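Local coordinates for protein racemase (Pseudovibrio sp. JE062, PDB 3MKC) that is of unknown specific function but belongs to the enolase superfamily, pairing a mandelate racemase/muconate lactonizing enzyme-like N-terminal domain with a TIM-barrel-like C-terminal domain, at residues L122-P125 against A126-L130; C179-K183 against A184-T188; N227-E230 against D231-L234; N315-T318 against G319-A323. All blocks are in the same frame, centred on the assembly; numbering follows the deposited sequence.

Interaction 1 of 4, residues L122-P125 against A126-L130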
loop_
_atom_site.group_PDB
_atom_site.type_symbol
_atom_site.label_atom_id
_atom_site.label_comp_id
_atom_site.label_asym_id
_atom_site.label_seq_id
_atom_site.Cartn_x
_atom_site.Cartn_y
_atom_site.Cartn_z
ATOM N N LEU A 122 -9.354 7.205 21.900
ATOM C CA LEU A 122 -10.644 6.579 22.153
ATOM C C LEU A 122 -10.550 5.140 22.640
ATOM O O LEU A 122 -11.560 4.534 23.005
ATOM C CB LEU A 122 -11.491 6.623 20.881
ATOM C CG LEU A 122 -11.836 8.016 20.353
ATOM C CD1 LEU A 122 -12.422 7.904 18.948
ATOM C CD2 LEU A 122 -12.812 8.687 21.294
ATOM N N GLY A 123 -9.341 4.594 22.641
ATOM C CA GLY A 123 -9.159 3.227 23.081
ATOM C C GLY A 123 -9.868 2.231 22.183
ATOM O O GLY A 123 -10.457 1.264 22.663
ATOM N N VAL A 124 -9.823 2.472 20.875
ATOM C CA VAL A 124 -10.457 1.569 19.921
ATOM C C VAL A 124 -9.531 1.348 18.734
ATOM O O VAL A 124 -8.805 2.256 18.328
ATOM C CB VAL A 124 -11.802 2.129 19.406
ATOM C CG1 VAL A 124 -12.724 2.413 20.575
ATOM C CG2 VAL A 124 -11.576 3.396 18.589
ATOM N N PRO A 125 -9.531 0.130 18.171
ATOM C CA PRO A 125 -8.675 -0.183 17.023
ATOM C C PRO A 125 -9.058 0.665 15.819
ATOM O O PRO A 125 -10.211 1.072 15.680
ATOM C CB PRO A 125 -8.929 -1.671 16.792
ATOM C CG PRO A 125 -10.320 -1.866 17.315
ATOM C CD PRO A 125 -10.324 -1.043 18.575
ATOM N N ALA A 126 -8.087 0.921 14.954
ATOM C CA ALA A 126 -8.318 1.737 13.770
ATOM C C ALA A 126 -9.462 1.251 12.882
ATOM O O ALA A 126 -10.271 2.054 12.427
ATOM C CB ALA A 126 -7.033 1.843 12.958
ATOM N N TYR A 127 -9.538 -0.054 12.632
ATOM C CA TYR A 127 -10.589 -0.570 11.763
ATOM C C TYR A 127 -12.003 -0.257 12.253
ATOM O O TYR A 127 -12.946 -0.212 11.455
ATOM C CB TYR A 127 -10.397 -2.080 11.533
ATOM C CG TYR A 127 -10.879 -2.978 12.650
ATOM C CD1 TYR A 127 -12.222 -3.318 12.757
ATOM C CD2 TYR A 127 -9.994 -3.476 13.608
ATOM C CE1 TYR A 127 -12.681 -4.128 13.781
ATOM C CE2 TYR A 127 -10.444 -4.292 14.642
ATOM C CZ TYR A 127 -11.790 -4.613 14.720
ATOM O OH TYR A 127 -12.251 -5.427 15.727
ATOM N N GLN A 128 -12.168 -0.016 13.552
ATOM C CA GLN A 128 -13.495 0.305 14.061
ATOM C C GLN A 128 -13.840 1.754 13.736
ATOM O O GLN A 128 -14.999 2.079 13.509
ATOM C CB GLN A 128 -13.582 0.052 15.566
ATOM C CG GLN A 128 -13.362 -1.409 15.919
ATOM C CD GLN A 128 -13.764 -1.745 17.338
ATOM O OE1 GLN A 128 -13.613 -0.934 18.247
ATOM N NE2 GLN A 128 -14.267 -2.959 17.536
ATOM N N LEU A 129 -12.827 2.616 13.697
ATOM C CA LEU A 129 -13.056 4.015 13.347
ATOM C C LEU A 129 -13.423 4.068 11.861
ATOM O O LEU A 129 -14.097 4.993 11.415
ATOM C CB LEU A 129 -11.801 4.861 13.598
ATOM C CG LEU A 129 -11.323 4.987 15.050
ATOM C CD1 LEU A 129 -10.097 5.904 15.106
ATOM C CD2 LEU A 129 -12.442 5.540 15.921
ATOM N N LEU A 130 -12.978 3.071 11.101
ATOM C CA LEU A 130 -13.292 3.011 9.671
ATOM C C LEU A 130 -14.626 2.313 9.394
ATOM O O LEU A 130 -14.994 2.117 8.236
ATOM C CB LEU A 130 -12.174 2.309 8.899
ATOM C CG LEU A 130 -10.903 3.128 8.649
ATOM C CD1 LEU A 130 -9.737 2.209 8.334
ATOM C CD2 LEU A 130 -11.149 4.109 7.515
#
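Q128 holds CG beside its backbone N (chi1 -62°) and runs on extended, which lays its aliphatic part and amide against the ring of P125. Q128 CG is 3.4 Å from P125 CG, and OE1 reaches the next ring carbon, P125 CD, at 3.3 Å. Y127 meets the same proline with chi1 at 80°, its CG wedged between backbone N and carbonyl carbon; the aromatic ring thereby comes up obliquely, CE2 lying 3.6 Å from P125 CG. Q128 CG covers the Y127 ring near its margin at a height of 3.5 Å, and so touches both rings. A second, purely apolar group converges on one methyl of L129: V124 CG2 crosses to L129 CD2 at about a right angle, 3.5 Å away, while L122 CD1 approaches L129 CD2 to 3.8 Å. One backbone bond closes the bend, Q128 N to P125 O at 3.1 Å. H327 of helix 319-331 takes the N-H of Y127 on ND1, and backbone bonds tie V124 and A126 to G373. After G123 leaves helix 102-122 with positive phi, the chain thus turns at P125 into the weakly bonded helix 126-129, a short loop joining two helices in the family's N-terminal domain that here rests against a helix of the C-terminal domain.

Interaction 2 of 4, residues C179-K183 against A184-T188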
loop_
_atom_site.group_PDB
_atom_site.type_symbol
_atom_site.label_atom_id
_atom_site.label_comp_id
_atom_site.label_asym_id
_atom_site.label_seq_id
_atom_site.Cartn_x
_atom_site.Cartn_y
_atom_site.Cartn_z
ATOM N N CYS A 179 7.474 -11.560 -9.772
ATOM C CA CYS A 179 7.789 -10.461 -10.676
ATOM C C CYS A 179 8.694 -10.919 -11.800
ATOM O O CYS A 179 9.387 -11.932 -11.681
ATOM C CB CYS A 179 8.514 -9.339 -9.932
ATOM S SG CYS A 179 7.817 -8.874 -8.349
ATOM N N VAL A 180 8.680 -10.166 -12.893
ATOM C CA VAL A 180 9.550 -10.442 -14.024
ATOM C C VAL A 180 10.671 -9.428 -13.834
ATOM O O VAL A 180 10.442 -8.221 -13.929
ATOM C CB VAL A 180 8.851 -10.171 -15.379
ATOM C CG1 VAL A 180 9.825 -10.405 -16.526
ATOM C CG2 VAL A 180 7.647 -11.084 -15.540
ATOM N N PRO A 181 11.892 -9.894 -13.533
ATOM C CA PRO A 181 13.028 -8.989 -13.331
ATOM C C PRO A 181 13.138 -7.896 -14.398
ATOM O O PRO A 181 13.132 -8.177 -15.593
ATOM C CB PRO A 181 14.220 -9.939 -13.338
ATOM C CG PRO A 181 13.651 -11.156 -12.678
ATOM C CD PRO A 181 12.316 -11.298 -13.392
ATOM N N ILE A 182 13.248 -6.653 -13.947
ATOM C CA ILE A 182 13.347 -5.495 -14.833
ATOM C C ILE A 182 14.372 -5.615 -15.958
ATOM O O ILE A 182 14.017 -5.624 -17.141
ATOM C CB ILE A 182 13.683 -4.232 -14.030
ATOM C CG1 ILE A 182 12.638 -4.025 -12.936
ATOM C CG2 ILE A 182 13.748 -3.028 -14.955
ATOM C CD1 ILE A 182 12.843 -2.769 -12.112
ATOM N N LYS A 183 15.645 -5.694 -15.590
ATOM C CA LYS A 183 16.709 -5.786 -16.578
ATOM C C LYS A 183 16.851 -7.165 -17.214
ATOM O O LYS A 183 17.933 -7.544 -17.664
ATOM C CB LYS A 183 18.034 -5.360 -15.951
ATOM C CG LYS A 183 18.045 -3.923 -15.450
ATOM C CD LYS A 183 19.412 -3.561 -14.882
ATOM C CE LYS A 183 19.483 -2.112 -14.424
ATOM N NZ LYS A 183 20.819 -1.811 -13.824
ATOM N N ALA A 184 15.761 -7.922 -17.248
ATOM C CA ALA A 184 15.788 -9.240 -17.869
ATOM C C ALA A 184 15.458 -9.002 -19.338
ATOM O O ALA A 184 14.490 -8.313 -19.650
ATOM C CB ALA A 184 14.745 -10.152 -17.228
ATOM N N ASP A 185 16.266 -9.550 -20.239
ATOM C CA ASP A 185 16.030 -9.357 -21.667
ATOM C C ASP A 185 15.145 -10.436 -22.281
ATOM O O ASP A 185 15.100 -10.578 -23.505
ATOM C CB ASP A 185 17.354 -9.330 -22.427
ATOM C CG ASP A 185 18.148 -10.607 -22.251
ATOM O OD1 ASP A 185 17.525 -11.689 -22.145
ATOM O OD2 ASP A 185 19.395 -10.530 -22.229
ATOM N N TRP A 186 14.443 -11.191 -21.444
ATOM C CA TRP A 186 13.585 -12.262 -21.943
ATOM C C TRP A 186 12.543 -11.744 -22.933
ATOM O O TRP A 186 11.958 -10.680 -22.732
ATOM C CB TRP A 186 12.867 -12.967 -20.783
ATOM C CG TRP A 186 13.733 -13.266 -19.587
ATOM C CD1 TRP A 186 15.098 -13.344 -19.556
ATOM C CD2 TRP A 186 13.286 -13.546 -18.249
ATOM N NE1 TRP A 186 15.527 -13.653 -18.286
ATOM C CE2 TRP A 186 14.438 -13.782 -17.465
ATOM C CE3 TRP A 186 12.025 -13.620 -17.639
ATOM C CZ2 TRP A 186 14.368 -14.090 -16.098
ATOM C CZ3 TRP A 186 11.955 -13.927 -16.276
ATOM C CH2 TRP A 186 13.123 -14.157 -15.524
ATOM N N SER A 187 12.324 -12.496 -24.008
ATOM C CA SER A 187 11.327 -12.128 -25.006
ATOM C C SER A 187 9.993 -12.426 -24.348
ATOM O O SER A 187 9.960 -13.003 -23.263
ATOM C CB SER A 187 11.481 -12.985 -26.267
ATOM O OG SER A 187 11.179 -14.346 -26.008
ATOM N N THR A 188 8.893 -12.049 -24.988
ATOM C CA THR A 188 7.592 -12.319 -24.395
ATOM C C THR A 188 7.342 -13.824 -24.298
ATOM O O THR A 188 6.699 -14.293 -23.357
ATOM C CB THR A 188 6.455 -11.660 -25.192
ATOM O OG1 THR A 188 6.403 -12.219 -26.509
ATOM C CG2 THR A 188 6.686 -10.162 -25.286
#
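The segments meet in a type I beta turn from P181 to A184, closed by A184 N to P181 O at 3.1 Å with an N-H...O angle of 144°. The turn lies in a beta-alpha loop of the barrel domain, between strand 175-179 and helix 188-202. It brings the A184 methyl close to the same carbonyl that its N-H bonds, A184 CB standing 3.0 Å from P181 O; the two beta carbons, P181 CB and A184 CB, are 3.9 Å apart. Beyond the turn the chain swings W186 back over this corner. With CG beside its backbone N (chi1 -44°), the indole directs its six-membered ring at P181 and V180. P181 CD approaches W186 CH2 obliquely to 3.7 Å. V180 has CG1 anti to its backbone N (chi1 177°), which sets that methyl 4.1 Å from W186 CE3, the valine and indole lying alongside, head to tail. V191 and Y194 of helix 188-202, with L154 and A157 of helix 154-170, complete the apolar pocket round the tryptophan. Polar ties hold the backbone outside it: R215 NH2 bonds A184 O, and S187, the N-cap of the following helix, gives its own N-H to E190 OE1 while its hydroxyl caps a backbone N, an exchange consistent with a capping box. Within the corner itself, the A184 methyl also caps the indole off-centre, its CB 3.6 Å from the plane of the W186 ring.

Interaction 3 of 4, residues N227-E230 against D231-L234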
loop_
_atom_site.group_PDB
_atom_site.type_symbol
_atom_site.label_atom_id
_atom_site.label_comp_id
_atom_site.label_asym_id
_atom_site.label_seq_id
_atom_site.Cartn_x
_atom_site.Cartn_y
_atom_site.Cartn_z
ATOM N N ASN A 227 -2.946 -13.617 -23.376
ATOM C CA ASN A 227 -3.873 -14.578 -23.946
ATOM C C ASN A 227 -3.274 -15.979 -24.022
ATOM O O ASN A 227 -3.988 -16.965 -23.870
ATOM C CB ASN A 227 -4.340 -14.126 -25.334
ATOM C CG ASN A 227 -5.353 -13.002 -25.260
ATOM O OD1 ASN A 227 -6.078 -12.881 -24.275
ATOM N ND2 ASN A 227 -5.422 -12.184 -26.306
ATOM N N SER A 228 -1.965 -16.069 -24.221
ATOM C CA SER A 228 -1.316 -17.378 -24.333
ATOM C C SER A 228 -1.123 -18.105 -23.004
ATOM O O SER A 228 -0.820 -19.299 -22.986
ATOM C CB SER A 228 0.040 -17.237 -25.033
ATOM O OG SER A 228 0.994 -16.624 -24.186
ATOM N N ILE A 229 -1.290 -17.397 -21.890
ATOM C CA ILE A 229 -1.123 -18.031 -20.585
ATOM C C ILE A 229 -2.423 -18.047 -19.792
ATOM O O ILE A 229 -2.419 -18.082 -18.563
ATOM C CB ILE A 229 -0.031 -17.336 -19.751
ATOM C CG1 ILE A 229 -0.401 -15.870 -19.510
ATOM C CG2 ILE A 229 1.314 -17.455 -20.464
ATOM C CD1 ILE A 229 0.598 -15.139 -18.641
ATOM N N GLU A 230 -3.536 -18.033 -20.514
ATOM C CA GLU A 230 -4.848 -18.059 -19.899
ATOM C C GLU A 230 -4.999 -19.332 -19.059
ATOM O O GLU A 230 -5.610 -19.315 -17.992
ATOM C CB GLU A 230 -5.923 -18.004 -20.994
ATOM C CG GLU A 230 -7.311 -17.648 -20.494
ATOM C CD GLU A 230 -8.316 -17.455 -21.616
ATOM O OE1 GLU A 230 -8.172 -16.487 -22.395
ATOM O OE2 GLU A 230 -9.256 -18.272 -21.716
ATOM N N ASP A 231 -4.421 -20.430 -19.536
ATOM C CA ASP A 231 -4.505 -21.701 -18.825
ATOM C C ASP A 231 -3.852 -21.672 -17.440
ATOM O O ASP A 231 -4.183 -22.490 -16.579
ATOM C CB ASP A 231 -3.875 -22.814 -19.672
ATOM C CG ASP A 231 -2.437 -22.525 -20.025
ATOM O OD1 ASP A 231 -2.169 -21.440 -20.584
ATOM O OD2 ASP A 231 -1.573 -23.379 -19.746
ATOM N N LEU A 232 -2.927 -20.739 -17.224
ATOM C CA LEU A 232 -2.257 -20.622 -15.930
ATOM C C LEU A 232 -3.213 -20.073 -14.873
ATOM O O LEU A 232 -2.926 -20.111 -13.682
ATOM C CB LEU A 232 -1.029 -19.715 -16.038
ATOM C CG LEU A 232 0.068 -20.221 -16.978
ATOM C CD1 LEU A 232 1.267 -19.297 -16.893
ATOM C CD2 LEU A 232 0.463 -21.649 -16.601
ATOM N N GLU A 233 -4.352 -19.554 -15.316
ATOM C CA GLU A 233 -5.349 -19.027 -14.394
ATOM C C GLU A 233 -4.770 -18.058 -13.364
ATOM O O GLU A 233 -5.086 -18.143 -12.172
ATOM C CB GLU A 233 -6.033 -20.185 -13.662
ATOM C CG GLU A 233 -6.656 -21.228 -14.586
ATOM C CD GLU A 233 -7.287 -22.380 -13.823
ATOM O OE1 GLU A 233 -8.111 -22.114 -12.920
ATOM O OE2 GLU A 233 -6.964 -23.550 -14.127
ATOM N N LEU A 234 -3.930 -17.138 -13.819
ATOM C CA LEU A 234 -3.317 -16.161 -12.922
ATOM C C LEU A 234 -4.378 -15.192 -12.393
ATOM O O LEU A 234 -5.348 -14.875 -13.087
ATOM C CB LEU A 234 -2.208 -15.410 -13.669
ATOM C CG LEU A 234 -1.135 -16.335 -14.274
ATOM C CD1 LEU A 234 -0.147 -15.531 -15.107
ATOM C CD2 LEU A 234 -0.408 -17.080 -13.150
HETATM O O HOH W 1 -3.684 -16.292 -16.644
#
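I229 O is gripped twice: L232 N donates to it at 3.0 Å, and a water donates to it from 2.9 Å. The same water accepts L234 N, 3.0 Å from its oxygen, and so extends the carbonyl's reach to L234, two residues beyond L232. One residue on, E233 N bonds E230 O at 3.0 Å with an N-H...O angle of 157°. These two consecutive i to i+3 bonds make a short 3-10 turn. Underneath, I229 carries CG1 between its backbone N and carbonyl carbon (chi1 60°), which places its CD1 against L234 CD1, 3.6 Å away. The branch point of the same isoleucine takes the other leucine, I229 CB lying 3.7 Å from L232 CD1. A192 and L195 of helix 188-202 touch I229, while M208 and V210 of strand 207-211 touch L234, so these apolar groups face the neighbouring helix and strand. D231 folds back with chi1 58°, leaving OD1 3.5 Å from S228 O. R196 probably eases this meeting of two acceptors: its NH1 makes a salt bridge with D231 OD2, and its NH2 a weak bond to S228 O. E233 then adopts positive phi and redirects the chain. Helix 219-228 is thereby wound down and turned toward strand 236-238, the return leg of a beta-alpha-beta unit in the enolase-type barrel.

Interaction 4 of 4, residues N315-T318 against G319-A323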
loop_
_atom_site.group_PDB
_atom_site.type_symbol
_atom_site.label_atom_id
_atom_site.label_comp_id
_atom_site.label_asym_id
_atom_site.label_seq_id
_atom_site.Cartn_x
_atom_site.Cartn_y
_atom_site.Cartn_z
ATOM N N ASN A 315 1.544 -2.142 -1.076
ATOM C CA ASN A 315 2.118 -2.096 0.256
ATOM C C ASN A 315 3.537 -2.649 0.267
ATOM O O ASN A 315 3.744 -3.863 0.205
ATOM C CB ASN A 315 1.231 -2.877 1.232
ATOM C CG ASN A 315 1.882 -3.069 2.592
ATOM O OD1 ASN A 315 2.790 -2.331 2.964
ATOM N ND2 ASN A 315 1.406 -4.057 3.345
ATOM N N TRP A 316 4.505 -1.740 0.324
ATOM C CA TRP A 316 5.911 -2.108 0.367
ATOM C C TRP A 316 6.718 -1.034 1.089
ATOM O O TRP A 316 7.487 -0.296 0.476
ATOM C CB TRP A 316 6.462 -2.319 -1.047
ATOM C CG TRP A 316 7.823 -2.937 -1.042
ATOM C CD1 TRP A 316 9.026 -2.286 -1.010
ATOM C CD2 TRP A 316 8.122 -4.337 -0.987
ATOM N NE1 TRP A 316 10.056 -3.195 -0.933
ATOM C CE2 TRP A 316 9.530 -4.462 -0.916
ATOM C CE3 TRP A 316 7.337 -5.498 -0.987
ATOM C CZ2 TRP A 316 10.171 -5.705 -0.845
ATOM C CZ3 TRP A 316 7.976 -6.739 -0.915
ATOM C CH2 TRP A 316 9.382 -6.829 -0.846
ATOM N N LYS A 317 6.511 -0.941 2.399
ATOM C CA LYS A 317 7.221 0.018 3.236
ATOM C C LYS A 317 7.647 -0.700 4.512
ATOM O O LYS A 317 8.299 -1.737 4.443
ATOM C CB LYS A 317 6.333 1.211 3.596
ATOM C CG LYS A 317 6.528 2.455 2.744
ATOM C CD LYS A 317 7.986 2.890 2.638
ATOM C CE LYS A 317 8.070 4.306 2.093
ATOM N NZ LYS A 317 9.412 4.682 1.577
ATOM N N THR A 318 7.262 -0.160 5.665
ATOM C CA THR A 318 7.634 -0.777 6.936
ATOM C C THR A 318 6.441 -1.372 7.665
ATOM O O THR A 318 5.361 -1.519 7.092
ATOM C CB THR A 318 8.326 0.229 7.876
ATOM O OG1 THR A 318 7.358 1.121 8.434
ATOM C CG2 THR A 318 9.372 1.026 7.115
ATOM N N GLY A 319 6.644 -1.714 8.934
ATOM C CA GLY A 319 5.574 -2.293 9.721
ATOM C C GLY A 319 4.432 -1.325 9.961
ATOM O O GLY A 319 3.327 -1.732 10.316
ATOM N N ILE A 320 4.692 -0.034 9.772
ATOM C CA ILE A 320 3.656 0.969 9.980
ATOM C C ILE A 320 2.545 0.818 8.939
ATOM O O ILE A 320 1.359 0.826 9.270
ATOM C CB ILE A 320 4.239 2.391 9.898
ATOM C CG1 ILE A 320 5.315 2.571 10.979
ATOM C CG2 ILE A 320 3.133 3.417 10.086
ATOM C CD1 ILE A 320 5.937 3.959 11.009
ATOM N N THR A 321 2.935 0.681 7.679
ATOM C CA THR A 321 1.958 0.522 6.611
ATOM C C THR A 321 1.332 -0.876 6.651
ATOM O O THR A 321 0.145 -1.036 6.358
ATOM C CB THR A 321 2.602 0.788 5.234
ATOM O OG1 THR A 321 3.027 2.156 5.175
ATOM C CG2 THR A 321 1.610 0.521 4.104
ATOM N N SER A 322 2.115 -1.888 7.020
ATOM C CA SER A 322 1.567 -3.241 7.099
ATOM C C SER A 322 0.427 -3.283 8.116
ATOM O O SER A 322 -0.554 -4.004 7.929
ATOM C CB SER A 322 2.650 -4.249 7.496
ATOM O OG SER A 322 3.497 -4.551 6.399
ATOM N N ALA A 323 0.552 -2.508 9.191
ATOM C CA ALA A 323 -0.486 -2.468 10.209
ATOM C C ALA A 323 -1.740 -1.810 9.637
ATOM O O ALA A 323 -2.859 -2.305 9.822
ATOM C CB ALA A 323 0.000 -1.690 11.429
HETATM O O HOH W 2 4.941 -2.662 4.493
#
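N315 OD1, T318 O and S322 OG meet at one water, which lies 2.7 Å from N315 OD1 and 2.9 Å from T318 O as donor. The water also accepts from S322 OG at 3.0 Å and from K317 N at 3.1 Å, so four bonds fix it in the mouth of an N-capped helix. T318 is the N-cap of helix 319-331, in the barrel domain: its OG1, set between backbone N and carbonyl carbon (chi1 75°), accepts I320 N at 3.2 Å along a nearly straight 166° bond. S322 N bonds T318 O at 3.3 Å, the first full helical bond here, while T321 N adds only a weak bond to it. G319 N is buried without a partner. E47 grips this helix start from strand 43-48, OE1 bonding T318 OG1 and OE2 bonding T321 OG1; K317 folds at chi2 and spends its amine on N30 O and, as a salt bridge, on D49. Further out, aliphatic and polar atoms pack against T321. K317 CB rests 3.8 Å from T321 OG1, and N315 lies antiparallel beside T321, bringing N315 OD1 to 3.3 Å from the methyl carbon T321 CG2.

All four contacts are local bends beside helices, differing in depth and chemistry. Interaction 4 is the buried one, about 7 Å between its centre and that of the chain, and the most polar, with a cap, a water and charged neighbours. Interactions 1, 2 and 3 lie 20 Å or more out and are partly buried, each pairing backbone turn bonds with apolar side chains. Interactions 2 and 3 share helix 188-202: the first leads into it, the second packs on it, their nearest atoms about 6 Å apart. Helix 319-331 links the other pair, beginning in interaction 4 and bearing H327 against interaction 1, which alone belongs to the N-terminal domain.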